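Local coordinates for subtilase cytotoxin, subunit B (Escherichia coli, PDB 3DWA) that forms the pentameric B-subunit ring of an AB5 toxin and binds the non-human glycan whose incorporation makes human cells susceptible to the toxin, at the interface of chains A and B. Sequence-based numbering; all coordinates share one arbitrary frame. Chains: chain A/B, Subtilase cytotoxin, subunit B.

Contact 1: the interface of chains A and B. Residues chain A 1, 3, 52-56, 98; chain B 22-23, 26, 28.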
ATOM      1  N   GLU A   1     -22.153 -11.942 -12.430  1.00 30.05           N
ATOM      2  CA  GLU A   1     -22.238 -12.312 -10.974  1.00 29.91           C
ATOM      3  C   GLU A   1     -22.216 -11.019 -10.192  1.00 28.02           C
ATOM      4  O   GLU A   1     -21.827 -10.012 -10.741  1.00 28.12           O
ATOM      5  CB  GLU A   1     -21.019 -13.177 -10.560  1.00 30.03           C
ATOM      6  CG  GLU A   1     -19.696 -12.390 -10.254  1.00 31.89           C
ATOM      7  CD  GLU A   1     -19.119 -11.547 -11.425  1.00 34.36           C
ATOM      8  OE1 GLU A   1     -18.060 -10.899 -11.230  1.00 29.71           O
ATOM      9  OE2 GLU A   1     -19.710 -11.520 -12.529  1.00 36.87           O
ATOM     10  N   THR A   3     -21.614  -9.735  -5.813  1.00 26.22           N
ATOM     11  CA  THR A   3     -21.643  -9.946  -4.348  1.00 26.39           C
ATOM     12  C   THR A   3     -23.044 -10.068  -3.719  1.00 26.55           C
ATOM     13  O   THR A   3     -23.266 -10.942  -2.910  1.00 26.52           O
ATOM     14  CB  THR A   3     -20.834  -8.854  -3.633  1.00 25.93           C
ATOM     15  OG1 THR A   3     -19.523  -8.887  -4.175  1.00 25.59           O
ATOM     16  CG2 THR A   3     -20.762  -9.087  -2.120  1.00 24.63           C
ATOM     17  N   VAL A  52     -13.801 -16.833 -11.219  1.00 45.17           N
ATOM     18  CA  VAL A  52     -14.957 -15.966 -11.005  1.00 43.10           C
ATOM     19  C   VAL A  52     -14.623 -14.749 -10.134  1.00 41.01           C
ATOM     20  O   VAL A  52     -14.946 -13.643 -10.495  1.00 40.37           O
ATOM     21  CB  VAL A  52     -16.188 -16.730 -10.439  1.00 43.29           C
ATOM     22  CG1 VAL A  52     -17.472 -15.926 -10.703  1.00 42.80           C
ATOM     23  CG2 VAL A  52     -16.285 -18.143 -11.027  1.00 44.32           C
ATOM     24  N   TRP A  53     -13.960 -14.962  -9.007  1.00 39.06           N
ATOM     25  CA  TRP A  53     -13.769 -13.887  -8.025  1.00 37.40           C
ATOM     26  C   TRP A  53     -12.365 -13.316  -7.874  1.00 35.16           C
ATOM     27  O   TRP A  53     -12.115 -12.564  -6.950  1.00 34.07           O
ATOM     28  CB  TRP A  53     -14.383 -14.277  -6.660  1.00 38.49           C
ATOM     29  CG  TRP A  53     -15.778 -13.727  -6.577  1.00 42.23           C
ATOM     30  CD1 TRP A  53     -16.148 -12.396  -6.418  1.00 42.98           C
ATOM     31  CD2 TRP A  53     -16.980 -14.449  -6.750  1.00 43.14           C
ATOM     32  NE1 TRP A  53     -17.506 -12.271  -6.454  1.00 41.60           N
ATOM     33  CE2 TRP A  53     -18.052 -13.506  -6.655  1.00 44.20           C
ATOM     34  CE3 TRP A  53     -17.268 -15.804  -6.960  1.00 41.45           C
ATOM     35  CZ2 TRP A  53     -19.389 -13.877  -6.748  1.00 41.66           C
ATOM     36  CZ3 TRP A  53     -18.558 -16.165  -7.058  1.00 41.47           C
ATOM     37  CH2 TRP A  53     -19.626 -15.205  -6.948  1.00 42.69           C
ATOM     38  N   GLY A  54     -11.466 -13.650  -8.796  1.00 33.56           N
ATOM     39  CA  GLY A  54     -10.074 -13.184  -8.739  1.00 31.27           C
ATOM     40  C   GLY A  54      -9.839 -11.692  -8.978  1.00 30.49           C
ATOM     41  O   GLY A  54      -8.810 -11.144  -8.554  1.00 30.40           O
ATOM     42  N   ALA A  55     -10.789 -11.014  -9.623  1.00 28.50           N
ATOM     43  CA  ALA A  55     -10.648  -9.581  -9.867  1.00 28.54           C
ATOM     44  C   ALA A  55     -10.626  -8.782  -8.566  1.00 27.14           C
ATOM     45  O   ALA A  55     -10.111  -7.657  -8.516  1.00 28.23           O
ATOM     46  CB  ALA A  55     -11.771  -9.074 -10.807  1.00 28.79           C
ATOM     47  N   SER A  56     -11.159  -9.394  -7.514  1.00 26.28           N
ATOM     48  CA  SER A  56     -11.331  -8.784  -6.208  1.00 25.24           C
ATOM     49  C   SER A  56     -10.224  -9.130  -5.211  1.00 24.19           C
ATOM     50  O   SER A  56     -10.186  -8.582  -4.117  1.00 23.63           O
ATOM     51  CB  SER A  56     -12.646  -9.272  -5.629  1.00 25.15           C
ATOM     52  OG  SER A  56     -13.669  -8.516  -6.192  1.00 29.82           O
ATOM     53  N   VAL A  98     -16.213 -13.243  -1.296  1.00 18.84           N
ATOM     54  CA  VAL A  98     -16.761 -12.418  -2.359  1.00 19.47           C
ATOM     55  C   VAL A  98     -17.133 -10.972  -1.946  1.00 19.10           C
ATOM     56  O   VAL A  98     -17.557 -10.163  -2.797  1.00 20.21           O
ATOM     57  CB  VAL A  98     -17.946 -13.148  -3.133  1.00 18.88           C
ATOM     58  CG1 VAL A  98     -17.569 -14.595  -3.360  1.00 20.78           C
ATOM     59  CG2 VAL A  98     -19.271 -13.112  -2.345  1.00 19.25           C
TER
ATOM     60  N   GLY B  22     -17.079  -5.256  -2.722  1.00 19.38           N
ATOM     61  CA  GLY B  22     -17.483  -6.472  -3.415  1.00 19.93           C
ATOM     62  C   GLY B  22     -17.017  -6.500  -4.856  1.00 20.46           C
ATOM     63  O   GLY B  22     -16.017  -5.864  -5.212  1.00 20.16           O
ATOM     64  N   GLN B  23     -17.711  -7.296  -5.669  1.00 22.40           N
ATOM     65  CA  GLN B  23     -17.421  -7.428  -7.091  1.00 23.58           C
ATOM     66  C   GLN B  23     -18.755  -7.534  -7.845  1.00 24.07           C
ATOM     67  O   GLN B  23     -19.698  -8.104  -7.337  1.00 22.49           O
ATOM     68  CB  GLN B  23     -16.608  -8.689  -7.327  1.00 24.30           C
ATOM     69  CG  GLN B  23     -16.195  -8.944  -8.760  1.00 26.63           C
ATOM     70  CD  GLN B  23     -15.286 -10.163  -8.872  1.00 31.00           C
ATOM     71  OE1 GLN B  23     -14.258 -10.249  -8.192  1.00 30.73           O
ATOM     72  NE2 GLN B  23     -15.664 -11.111  -9.721  1.00 27.65           N
ATOM     73  N   ASN B  26     -17.247  -9.016 -13.090  1.00 29.10           N
ATOM     74  CA  ASN B  26     -15.782  -9.104 -13.098  1.00 29.35           C
ATOM     75  C   ASN B  26     -15.045  -7.825 -12.643  1.00 28.68           C
ATOM     76  O   ASN B  26     -13.856  -7.702 -12.872  1.00 28.79           O
ATOM     77  CB  ASN B  26     -15.280  -9.512 -14.497  1.00 29.49           C
ATOM     78  CG  ASN B  26     -14.073 -10.384 -14.435  1.00 31.81           C
ATOM     79  OD1 ASN B  26     -14.093 -11.416 -13.754  1.00 38.56           O
ATOM     80  ND2 ASN B  26     -13.011 -10.001 -15.135  1.00 30.63           N
ATOM     81  N   PRO B  28     -14.003  -5.211  -9.423  1.00 25.49           N
ATOM     82  CA  PRO B  28     -14.067  -4.880  -8.011  1.00 23.89           C
ATOM     83  C   PRO B  28     -14.747  -3.505  -7.821  1.00 22.77           C
ATOM     84  O   PRO B  28     -14.587  -2.629  -8.662  1.00 20.53           O
ATOM     85  CB  PRO B  28     -12.586  -4.766  -7.622  1.00 23.23           C
ATOM     86  CG  PRO B  28     -11.885  -4.434  -8.889  1.00 24.63           C
ATOM     87  CD  PRO B  28     -12.601  -5.257  -9.903  1.00 25.18           C
TER
HETATM   88  O   HOH W   1     -12.726 -12.316 -11.577  1.00 38.52           O
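B:Gln23, near the end of strand 14-24 of one B subunit, inserts its side chain among A:Glu1, A:Val52, A:Trp53 and A:Ser56 of its neighbour in the pentamer of OB-fold subunits. With CG anti to the backbone N (chi1 -178°) and the chain extended beyond it, the amide reaches deep into chain A, where each end finds polar partners. NE2 donates to the backbone O of A:Val52 at 2.7 Å and, almost perfectly straight, to the carboxylate OE1 of A:Glu1 at 2.8 Å, both acceptors lying close to the amide plane. At the other end, the short hydroxyl arm of A:Ser56 donates through OG to a lone pair of B:Gln23 OE1 at 2.7 Å. Glutamine suits this place because one flat group both gives and accepts.

A carboxylate oxygen can take two donors: B:Gln23 NE2 meets A:Glu1 OE1 from the anti side, tilted 20° out of the carboxylate plane, and OE1 offers its syn lone pair to the backbone N of B:Asn26, at 2.8 Å. A:Thr3 clasps the backbone of B:Gln23. Its hydroxyl OG1 accepts from B:Gln23 N at 2.8 Å while donating to A:Val98 O, a double role that suits threonine, and its N donates to B:Gln23 O at 2.9 Å.

Water 1 joins A:Val52 O and A:Ala55 N to B:Asn26 OD1.

A:Trp53 CD1 lies 3.4 Å from B:Gln23 CD. The small methyl of A:Ala55 lets B:Pro28 pack nearby.

Contact 2: the interface of chains A and B. Residues chain A 72, 100-103, 110; chain B 18-20, 31, 68.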
ATOM      1  N   GLN A  72     -12.768  -5.202  14.455  1.00 22.61           N
ATOM      2  CA  GLN A  72     -14.185  -4.792  14.428  1.00 22.06           C
ATOM      3  C   GLN A  72     -15.010  -5.941  13.836  1.00 22.39           C
ATOM      4  O   GLN A  72     -14.447  -6.744  13.060  1.00 21.33           O
ATOM      5  CB  GLN A  72     -14.391  -3.505  13.623  1.00 21.05           C
ATOM      6  CG  GLN A  72     -14.170  -3.634  12.108  1.00 21.99           C
ATOM      7  CD  GLN A  72     -13.978  -2.275  11.442  1.00 22.00           C
ATOM      8  OE1 GLN A  72     -14.954  -1.641  11.031  1.00 24.53           O
ATOM      9  NE2 GLN A  72     -12.738  -1.809  11.376  1.00 19.91           N
ATOM     10  N   LEU A 100     -16.934  -7.860   1.708  1.00 17.88           N
ATOM     11  CA  LEU A 100     -16.857  -7.530   3.141  1.00 19.58           C
ATOM     12  C   LEU A 100     -17.575  -6.233   3.367  1.00 18.84           C
ATOM     13  O   LEU A 100     -17.592  -5.404   2.473  1.00 19.54           O
ATOM     14  CB  LEU A 100     -15.398  -7.340   3.639  1.00 19.13           C
ATOM     15  CG  LEU A 100     -14.481  -8.568   3.578  1.00 19.02           C
ATOM     16  CD1 LEU A 100     -13.011  -8.143   3.519  1.00 18.20           C
ATOM     17  CD2 LEU A 100     -14.749  -9.482   4.738  1.00 18.31           C
ATOM     18  N   SER A 101     -18.106  -6.059   4.577  1.00 18.88           N
ATOM     19  CA  SER A 101     -18.740  -4.801   5.038  1.00 19.38           C
ATOM     20  C   SER A 101     -18.486  -4.595   6.497  1.00 20.77           C
ATOM     21  O   SER A 101     -18.375  -5.552   7.245  1.00 19.99           O
ATOM     22  CB  SER A 101     -20.264  -4.857   4.922  1.00 18.89           C
ATOM     23  OG  SER A 101     -20.610  -4.959   3.574  1.00 20.87           O
ATOM     24  N   THR A 102     -18.434  -3.324   6.887  1.00 20.11           N
ATOM     25  CA  THR A 102     -18.502  -2.910   8.278  1.00 21.10           C
ATOM     26  C   THR A 102     -19.986  -3.134   8.743  1.00 22.71           C
ATOM     27  O   THR A 102     -20.890  -3.266   7.925  1.00 22.96           O
ATOM     28  CB  THR A 102     -18.136  -1.396   8.370  1.00 18.05           C
ATOM     29  OG1 THR A 102     -18.997  -0.682   7.507  1.00 19.97           O
ATOM     30  CG2 THR A 102     -16.712  -1.125   7.855  1.00 20.80           C
ATOM     31  N   CYS A 103     -20.197  -3.229  10.051  1.00 24.72           N
ATOM     32  CA  CYS A 103     -21.503  -3.513  10.638  1.00 26.67           C
ATOM     33  C   CYS A 103     -21.817  -2.479  11.681  1.00 27.68           C
ATOM     34  O   CYS A 103     -20.908  -1.967  12.354  1.00 26.42           O
ATOM     35  CB  CYS A 103     -21.537  -4.891  11.333  1.00 27.15           C
ATOM     36  SG  CYS A 103     -21.332  -6.265  10.195  1.00 29.33           S
ATOM     37  N   PHE A 110     -23.462  -2.665   6.579  1.00 29.47           N
ATOM     38  CA  PHE A 110     -23.631  -1.862   5.385  1.00 29.29           C
ATOM     39  C   PHE A 110     -23.466  -2.752   4.145  1.00 30.16           C
ATOM     40  O   PHE A 110     -22.520  -3.532   4.058  1.00 32.42           O
ATOM     41  CB  PHE A 110     -22.614  -0.717   5.420  1.00 27.86           C
ATOM     42  CG  PHE A 110     -22.655   0.198   4.208  1.00 27.40           C
ATOM     43  CD1 PHE A 110     -23.811   0.921   3.897  1.00 25.61           C
ATOM     44  CD2 PHE A 110     -21.525   0.365   3.415  1.00 24.29           C
ATOM     45  CE1 PHE A 110     -23.857   1.759   2.791  1.00 26.26           C
ATOM     46  CE2 PHE A 110     -21.539   1.204   2.328  1.00 23.73           C
ATOM     47  CZ  PHE A 110     -22.707   1.890   1.981  1.00 26.63           C
TER
ATOM     48  N   GLN B  18     -19.182   3.988   7.215  1.00 22.09           N
ATOM     49  CA  GLN B  18     -19.355   2.576   6.786  1.00 22.59           C
ATOM     50  C   GLN B  18     -18.596   2.325   5.489  1.00 21.59           C
ATOM     51  O   GLN B  18     -18.423   3.225   4.666  1.00 21.16           O
ATOM     52  CB  GLN B  18     -20.836   2.171   6.570  1.00 23.05           C
ATOM     53  CG  GLN B  18     -21.818   2.412   7.759  1.00 27.51           C
ATOM     54  CD  GLN B  18     -21.505   1.562   8.983  1.00 33.45           C
ATOM     55  OE1 GLN B  18     -21.157   0.368   8.883  1.00 35.69           O
ATOM     56  NE2 GLN B  18     -21.595   2.183  10.150  1.00 30.53           N
ATOM     57  N   PHE B  19     -18.179   1.083   5.308  1.00 21.19           N
ATOM     58  CA  PHE B  19     -17.320   0.700   4.179  1.00 20.62           C
ATOM     59  C   PHE B  19     -17.769  -0.701   3.687  1.00 20.76           C
ATOM     60  O   PHE B  19     -17.940  -1.589   4.487  1.00 20.63           O
ATOM     61  CB  PHE B  19     -15.873   0.670   4.661  1.00 19.86           C
ATOM     62  CG  PHE B  19     -14.885   1.089   3.617  1.00 21.84           C
ATOM     63  CD1 PHE B  19     -14.314   2.345   3.676  1.00 19.55           C
ATOM     64  CD2 PHE B  19     -14.532   0.219   2.578  1.00 21.27           C
ATOM     65  CE1 PHE B  19     -13.391   2.754   2.699  1.00 23.60           C
ATOM     66  CE2 PHE B  19     -13.605   0.600   1.617  1.00 23.93           C
ATOM     67  CZ  PHE B  19     -13.031   1.870   1.676  1.00 19.24           C
ATOM     68  N   HIS B  20     -18.040  -0.862   2.397  1.00 19.96           N
ATOM     69  CA  HIS B  20     -18.365  -2.179   1.833  1.00 19.78           C
ATOM     70  C   HIS B  20     -17.511  -2.378   0.592  1.00 20.53           C
ATOM     71  O   HIS B  20     -17.248  -1.434  -0.127  1.00 20.69           O
ATOM     72  CB  HIS B  20     -19.853  -2.264   1.440  1.00 18.56           C
ATOM     73  CG  HIS B  20     -20.196  -3.437   0.566  1.00 19.10           C
ATOM     74  ND1 HIS B  20     -20.514  -3.306  -0.774  1.00 20.74           N
ATOM     75  CD2 HIS B  20     -20.253  -4.763   0.837  1.00 16.91           C
ATOM     76  CE1 HIS B  20     -20.744  -4.502  -1.288  1.00 17.34           C
ATOM     77  NE2 HIS B  20     -20.591  -5.405  -0.332  1.00 17.81           N
ATOM     78  N   CYS B  31     -18.054   0.861  -1.712  1.00 22.68           N
ATOM     79  CA  CYS B  31     -19.070   1.856  -1.472  1.00 22.43           C
ATOM     80  C   CYS B  31     -18.787   2.368  -0.064  1.00 21.86           C
ATOM     81  O   CYS B  31     -18.425   1.596   0.814  1.00 20.49           O
ATOM     82  CB  CYS B  31     -20.487   1.220  -1.604  1.00 23.25           C
ATOM     83  SG  CYS B  31     -21.874   2.459  -1.563  1.00 30.60           S
ATOM     84  N   TYR B  68     -11.789   6.983   6.484  1.00 18.37           N
ATOM     85  CA  TYR B  68     -12.535   6.102   7.386  1.00 18.06           C
ATOM     86  C   TYR B  68     -11.759   5.862   8.703  1.00 19.39           C
ATOM     87  O   TYR B  68     -12.358   5.848   9.812  1.00 17.64           O
ATOM     88  CB  TYR B  68     -12.857   4.762   6.714  1.00 18.40           C
ATOM     89  CG  TYR B  68     -13.515   3.751   7.640  1.00 20.39           C
ATOM     90  CD1 TYR B  68     -14.872   3.887   8.026  1.00 18.35           C
ATOM     91  CD2 TYR B  68     -12.805   2.639   8.110  1.00 19.96           C
ATOM     92  CE1 TYR B  68     -15.490   2.957   8.877  1.00 17.39           C
ATOM     93  CE2 TYR B  68     -13.422   1.712   8.968  1.00 21.90           C
ATOM     94  CZ  TYR B  68     -14.770   1.893   9.352  1.00 20.62           C
ATOM     95  OH  TYR B  68     -15.367   0.979  10.211  1.00 21.46           O
TER
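Antiparallel strand pairing joins two OB-fold subunits here: strand 96-102 of chain A runs against strand 14-24 of chain B, with A:Ser101 bridged to B:His20. The backbone N of A:Thr102 donates to B:Phe19 O at 3.0 Å. The threonine side chain extends this pairing, since its OG1 sits between the backbone N and the carbonyl carbon (chi1 55°), facing the partner strand. There OG1 accepts from the backbone N of B:Phe19 at 2.9 Å and donates to the amide OE1 of B:Gln18 at 2.8 Å. The latter bond arrives from above the amide's carbonyl plane, away from a lone pair. B:Gln18 is bent at chi2 (-65°), which folds its amide back toward the hydroxyl. A threonine serves well because its hydroxyl can accept and donate together, while its methyl CG2 packs against the CB of B:Phe19 and the phenol end of B:Tyr68.

A second polar link is made tip to tip. B:Tyr68, on helix 57-70, extends its phenol OH to the amide OE1 of A:Gln72 at 2.8 Å. A:Gln72 OE1 lies in plane at the edge of the ring and takes the bond on a lone pair; the ring and amide planes are 24° apart, nearly coplanar.

A:Phe110 makes the main apolar contacts. Its ring turns an edge to the backbone of B:Phe19, B:His20 and B:Cys31. At its near end CG meets B:Gln18 CB at 3.6 Å and CD2 lies beside B:His20 CB, while the far tip, CZ, touches the sulphur SG of B:Cys31, a half-cystine. A broad, flat aromatic can thus span strands 14-24 and 27-35.

Contact 1 and contact 2 are neighbouring patches of one subunit boundary, their C-alpha centres about 17 Å apart. Both draw on strand 96-102 of chain A and on strands 14-24 and 27-35 of chain B, so one pair of subunits is fastened at successive points. Contact 1 adds the N-terminus and 3-10 helix 54-56 of chain A, contact 2 helix 57-70 of chain B and the segment of chain A beyond strand 96-102. Because the two sides use different surfaces of identical chains, the pairing is head to tail; repeated round the five copies of the assembly, it can close a ring.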